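Local coordinates for beta-porphyranase A (Bacteroides plebeius, PDB 4AW7), which hydrolyses the sulfated red-algal polysaccharide porphyran at linkages from beta-D-galactopyranose to alpha-L-galactopyranose-6-sulfate, releasing mostly disaccharides, at residues D283-D286 / S290-S293; K358-E363 / A432-T437. All coordinates share one frame; numbering follows the deposited sequence.

Along the chain, interaction 1 comes first. After strand 268-276 of the catalytic parallel sheet the chain runs into a long loop, and D283-D286 and S290-S293 close a tight turn within it, running into the start of helix 293-305. Interaction 2 opens later: K358-E363, on helix 359-365, meets strand 433-441 of the beta-sandwich region after a long excursion that is mostly strand. The two closures follow one another without nesting or crossing. In space they touch, for V291 CB of the first packs on I434 CD1 of the second at 3.9 Å, and S290 and V291 lie against K358. They join the loop before helix 293-305 to helix 359-365 and the sheet that carries strand 433-441.

Interaction 1 (D283-D286 / S290-S293); sequences DSYD and SVRS
S290 turns its hydroxyl back toward D286 because OG stands anti to its carbonyl carbon and beside its own backbone N (chi1 -55°), while Y285 holds CG anti to its backbone N (chi1 177°), which lays one flank of the ring next to the serine. Two bonds then close the turn. The amide of D286 donates to S290 OG over 2.9 Å and is almost straight, with an N-H...O angle of 177°. S290 N in turn donates a hydrogen bond to D286 O, also at 2.9 Å. This backbone bond, from the N-H of one residue to the C=O four places earlier, is the closure of an alpha-turn, and the serine side chain adds the second bond. The backbone N and O of D286 are thus both gripped by one residue. Serine suits the place: its short side chain presents an oxygen acceptor within reach of the amide, and its small CB fits obliquely against the tyrosine, 3.5 Å from Y285 CD1. A phenol ring in turn supplies a broad apolar flank for the buried serine, yet keeps a polar end, whose OH is hydrogen-bonded to D287. In the conformer described, one of two, D286 OD1 accepts from the amides of I288 and S289, inside the turn. The turn lies in the loop between strand 268-276 and helix 293-305, the side chain of Y285 about 10 Å from a bound 6-O-sulfo-alpha-L-galactopyranose; backbone bonds from D283 to S336 and from Y285 to S334 join it to a neighbouring loop, and S293 leads into the helix, its OG bonded to G275 O of the strand.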
loop_
_atom_site.group_PDB
_atom_site.type_symbol
_atom_site.label_atom_id
_atom_site.label_comp_id
_atom_site.label_asym_id
_atom_site.label_seq_id
_atom_site.Cartn_x
_atom_site.Cartn_y
_atom_site.Cartn_z
ATOM N N ASP A 283 17.984 -6.644 -14.798
ATOM C CA ASP A 283 17.207 -7.005 -13.601
ATOM C C ASP A 283 17.828 -8.105 -12.778
ATOM O O ASP A 283 17.146 -8.759 -11.993
ATOM C CB ASP A 283 15.780 -7.352 -14.023
ATOM C CG ASP A 283 15.666 -8.621 -14.806
ATOM O OD1 ASP A 283 16.677 -9.337 -15.003
ATOM O OD2 ASP A 283 14.528 -8.906 -15.214
ATOM N N SER A 284 19.122 -8.343 -12.938
ATOM C CA SER A 284 19.794 -9.394 -12.189
ATOM C C SER A 284 19.971 -9.041 -10.720
ATOM O O SER A 284 20.135 -7.871 -10.344
ATOM C CB SER A 284 21.159 -9.716 -12.801
ATOM O OG SER A 284 21.019 -10.199 -14.122
ATOM N N TYR A 285 19.970 -10.064 -9.887
ATOM C CA TYR A 285 20.172 -9.933 -8.465
ATOM C C TYR A 285 21.617 -9.663 -8.133
ATOM O O TYR A 285 22.538 -10.284 -8.697
ATOM C CB TYR A 285 19.783 -11.245 -7.788
ATOM C CG TYR A 285 20.024 -11.244 -6.291
ATOM C CD1 TYR A 285 19.066 -10.737 -5.383
ATOM C CD2 TYR A 285 21.201 -11.754 -5.764
ATOM C CE1 TYR A 285 19.326 -10.726 -4.033
ATOM C CE2 TYR A 285 21.458 -11.760 -4.403
ATOM C CZ TYR A 285 20.510 -11.242 -3.534
ATOM O OH TYR A 285 20.749 -11.250 -2.184
ATOM N N ASP A 286 21.797 -8.744 -7.197
ATOM C CA ASP A 286 23.068 -8.422 -6.578
ATOM C C ASP A 286 22.868 -8.364 -5.050
ATOM O O ASP A 286 21.964 -7.663 -4.647
ATOM C CB ASP A 286 23.464 -7.032 -7.095
ATOM C CG ASP A 286 24.787 -6.568 -6.573
ATOM O OD1 ASP A 286 24.835 -6.044 -5.464
ATOM O OD2 ASP A 286 25.792 -6.719 -7.288
ATOM N N SER A 290 20.285 -5.295 -4.452
ATOM C CA SER A 290 18.929 -5.820 -4.457
ATOM C C SER A 290 18.287 -5.821 -3.065
ATOM O O SER A 290 17.057 -5.852 -2.962
ATOM C CB SER A 290 18.891 -7.207 -5.099
ATOM O OG SER A 290 19.465 -7.210 -6.413
ATOM N N VAL A 291 19.067 -5.682 -1.992
ATOM C CA VAL A 291 18.508 -5.499 -0.636
ATOM C C VAL A 291 18.192 -4.042 -0.266
ATOM O O VAL A 291 17.506 -3.808 0.765
ATOM C CB VAL A 291 19.384 -6.129 0.463
ATOM C CG1 VAL A 291 19.654 -7.570 0.114
ATOM C CG2 VAL A 291 20.689 -5.339 0.702
ATOM N N ARG A 292 18.578 -3.082 -1.085
ATOM C CA ARG A 292 18.276 -1.672 -0.802
ATOM C C ARG A 292 16.726 -1.477 -0.670
ATOM O O ARG A 292 16.246 -0.634 0.110
ATOM C CB ARG A 292 18.913 -0.735 -1.853
ATOM C CG ARG A 292 20.442 -0.755 -1.890
ATOM C CD ARG A 292 21.131 0.034 -3.061
ATOM N NE ARG A 292 22.601 -0.074 -2.970
ATOM C CZ ARG A 292 23.463 -0.086 -3.990
ATOM N NH1 ARG A 292 23.040 -0.038 -5.248
ATOM N NH2 ARG A 292 24.780 -0.165 -3.744
ATOM N N SER A 293 15.938 -2.285 -1.393
ATOM C CA SER A 293 14.452 -2.269 -1.316
ATOM C C SER A 293 13.853 -2.414 0.058
ATOM O O SER A 293 12.721 -1.997 0.303
ATOM C CB SER A 293 13.890 -3.411 -2.214
ATOM O OG SER A 293 14.144 -3.158 -3.564
#

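Interaction 2 (K358-E363 / A432-T437); sequences KKYFFE and AGIEYT
Y360 and Y436 meet with their rings nearly parallel, planes 13° apart, but slid so far past one another that they barely overlap, the centroids being 5.1 Å apart. What lies over the Y360 ring is mainly the start of the other side chain: Y436 CB sits above one face, 3.8 Å from the centroid, in a CH-pi contact, and Y436 CG comes to 3.5 Å from Y360 CD1. The far face of Y360 is met near its rim by K359 CE, so the ring is sandwiched between a methylene of its own helix and one from the strand. Beside this pair, I434 brings its CG2 branch to 3.8 Å from Y360 CD2. A beta-branched residue suits the spot, since the branch puts CG2 against the tyrosine; I434 also touches V294 of helix 293-305. E363, one helical turn after Y360, carries its CB over a face of the Y436 ring and its CG to 3.7 Å from Y436 OH.

The next shell fixes these groups. Alternation along the strand turns I434 and Y436 to the helix, whereas E435 points away, and Y436 CG anti to its backbone N (chi1 -177°) stretches that ring along the helix toward E363. Backbone bonds from E435 to Y427 and from T437 to S425 hold the strand to 421-429, whose L426 touches both Y360 and I434. On the helix side, F361 packs edge-to-face on F297 of helix 293-305. The contact thus lays helix 359-365 against strand 433-441 of the porphyranase beta-sandwich region, away from the substrate and metal sites.

Between these two segments, then, the contact is apolar and aromatic, made by carbon surfaces of partly exposed residues; tyrosine fits such a border, combining a flat packing surface with a hydroxyl compatible with water.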
loop_
_atom_site.group_PDB
_atom_site.type_symbol
_atom_site.label_atom_id
_atom_site.label_comp_id
_atom_site.label_asym_id
_atom_site.label_seq_id
_atom_site.Cartn_x
_atom_site.Cartn_y
_atom_site.Cartn_z
ATOM N N LYS A 358 17.109 -10.083 2.727
ATOM C CA LYS A 358 15.727 -9.611 2.790
ATOM C C LYS A 358 14.946 -10.283 3.919
ATOM O O LYS A 358 13.946 -9.731 4.403
ATOM C CB LYS A 358 15.025 -9.760 1.466
ATOM C CG LYS A 358 15.690 -9.040 0.320
ATOM C CD LYS A 358 15.054 -9.443 -1.003
ATOM C CE LYS A 358 15.845 -8.987 -2.191
ATOM N NZ LYS A 358 15.144 -9.347 -3.446
ATOM N N LYS A 359 15.397 -11.444 4.379
ATOM C CA LYS A 359 14.800 -12.089 5.524
ATOM C C LYS A 359 14.686 -11.156 6.724
ATOM O O LYS A 359 13.773 -11.318 7.531
ATOM C CB LYS A 359 15.602 -13.350 5.928
ATOM C CG LYS A 359 16.961 -13.046 6.575
ATOM C CD LYS A 359 17.883 -14.270 6.668
ATOM C CE LYS A 359 19.148 -13.911 7.407
ATOM N NZ LYS A 359 20.159 -15.030 7.398
ATOM N N TYR A 360 15.611 -10.205 6.864
ATOM C CA TYR A 360 15.617 -9.342 8.050
ATOM C C TYR A 360 14.412 -8.413 8.099
ATOM O O TYR A 360 14.038 -8.007 9.189
ATOM C CB TYR A 360 16.917 -8.543 8.177
ATOM C CG TYR A 360 18.112 -9.412 8.506
ATOM C CD1 TYR A 360 18.128 -10.166 9.674
ATOM C CD2 TYR A 360 19.245 -9.440 7.702
ATOM C CE1 TYR A 360 19.220 -10.970 10.021
ATOM C CE2 TYR A 360 20.356 -10.239 8.041
ATOM C CZ TYR A 360 20.308 -11.012 9.185
ATOM O OH TYR A 360 21.400 -11.790 9.489
ATOM N N PHE A 361 13.787 -8.102 6.968
ATOM C CA PHE A 361 12.536 -7.363 7.029
ATOM C C PHE A 361 11.507 -8.133 7.829
ATOM O O PHE A 361 10.812 -7.596 8.689
ATOM C CB PHE A 361 11.999 -7.091 5.611
ATOM C CG PHE A 361 10.615 -6.508 5.604
ATOM C CD1 PHE A 361 10.369 -5.211 6.008
ATOM C CD2 PHE A 361 9.555 -7.265 5.169
ATOM C CE1 PHE A 361 9.082 -4.711 6.027
ATOM C CE2 PHE A 361 8.248 -6.778 5.195
ATOM C CZ PHE A 361 8.013 -5.472 5.609
ATOM N N PHE A 362 11.408 -9.434 7.546
ATOM C CA PHE A 362 10.467 -10.289 8.244
ATOM C C PHE A 362 10.915 -10.591 9.685
ATOM O O PHE A 362 10.096 -10.696 10.589
ATOM C CB PHE A 362 10.183 -11.524 7.421
ATOM C CG PHE A 362 9.599 -11.187 6.062
ATOM C CD1 PHE A 362 8.288 -10.805 5.949
ATOM C CD2 PHE A 362 10.377 -11.226 4.930
ATOM C CE1 PHE A 362 7.756 -10.478 4.733
ATOM C CE2 PHE A 362 9.834 -10.918 3.691
ATOM C CZ PHE A 362 8.511 -10.550 3.599
ATOM N N GLU A 363 12.214 -10.705 9.912
ATOM C CA GLU A 363 12.716 -10.871 11.287
ATOM C C GLU A 363 12.305 -9.672 12.154
ATOM O O GLU A 363 11.819 -9.838 13.273
ATOM C CB GLU A 363 14.230 -11.029 11.295
ATOM C CG GLU A 363 14.749 -11.465 12.674
ATOM C CD GLU A 363 14.354 -12.928 12.974
ATOM O OE1 GLU A 363 14.696 -13.756 12.176
ATOM O OE2 GLU A 363 13.670 -13.266 13.988
ATOM N N ALA A 432 26.761 -0.583 2.325
ATOM C CA ALA A 432 27.084 -1.668 3.239
ATOM C C ALA A 432 26.002 -2.751 3.338
ATOM O O ALA A 432 26.268 -3.854 3.818
ATOM C CB ALA A 432 27.386 -1.087 4.651
ATOM N N GLY A 433 24.802 -2.469 2.871
ATOM C CA GLY A 433 23.722 -3.440 3.001
ATOM C C GLY A 433 22.999 -3.309 4.312
ATOM O O GLY A 433 22.910 -2.234 4.910
ATOM N N ILE A 434 22.405 -4.408 4.731
ATOM C CA ILE A 434 21.567 -4.428 5.925
ATOM C C ILE A 434 22.374 -4.724 7.169
ATOM O O ILE A 434 23.127 -5.692 7.208
ATOM C CB ILE A 434 20.419 -5.466 5.773
ATOM C CG1 ILE A 434 19.457 -4.952 4.687
ATOM C CG2 ILE A 434 19.699 -5.677 7.114
ATOM C CD1 ILE A 434 18.406 -5.991 4.259
ATOM N N GLU A 435 22.161 -3.903 8.199
ATOM C CA GLU A 435 22.672 -4.176 9.553
ATOM C C GLU A 435 21.462 -4.402 10.461
ATOM O O GLU A 435 20.684 -3.457 10.717
ATOM C CB GLU A 435 23.537 -3.021 10.095
ATOM C CG GLU A 435 24.136 -3.253 11.489
ATOM C CD GLU A 435 25.236 -4.309 11.494
ATOM O OE1 GLU A 435 25.770 -4.642 10.402
ATOM O OE2 GLU A 435 25.564 -4.809 12.596
ATOM N N TYR A 436 21.284 -5.638 10.886
ATOM C CA TYR A 436 20.181 -6.032 11.751
ATOM C C TYR A 436 20.730 -6.433 13.096
ATOM O O TYR A 436 21.597 -7.310 13.184
ATOM C CB TYR A 436 19.373 -7.197 11.143
ATOM C CG TYR A 436 18.195 -7.535 12.023
ATOM C CD1 TYR A 436 17.045 -6.770 11.977
ATOM C CD2 TYR A 436 18.254 -8.561 12.948
ATOM C CE1 TYR A 436 16.008 -7.024 12.797
ATOM C CE2 TYR A 436 17.189 -8.845 13.780
ATOM C CZ TYR A 436 16.055 -8.050 13.700
ATOM O OH TYR A 436 14.977 -8.257 14.524
ATOM N N THR A 437 20.194 -5.835 14.151
ATOM C CA THR A 437 20.585 -6.159 15.528
ATOM C C THR A 437 19.368 -6.342 16.425
ATOM O O THR A 437 18.300 -5.747 16.191
ATOM C CB THR A 437 21.514 -5.073 16.117
ATOM O OG1 THR A 437 20.811 -3.824 16.170
ATOM C CG2 THR A 437 22.801 -4.902 15.277
#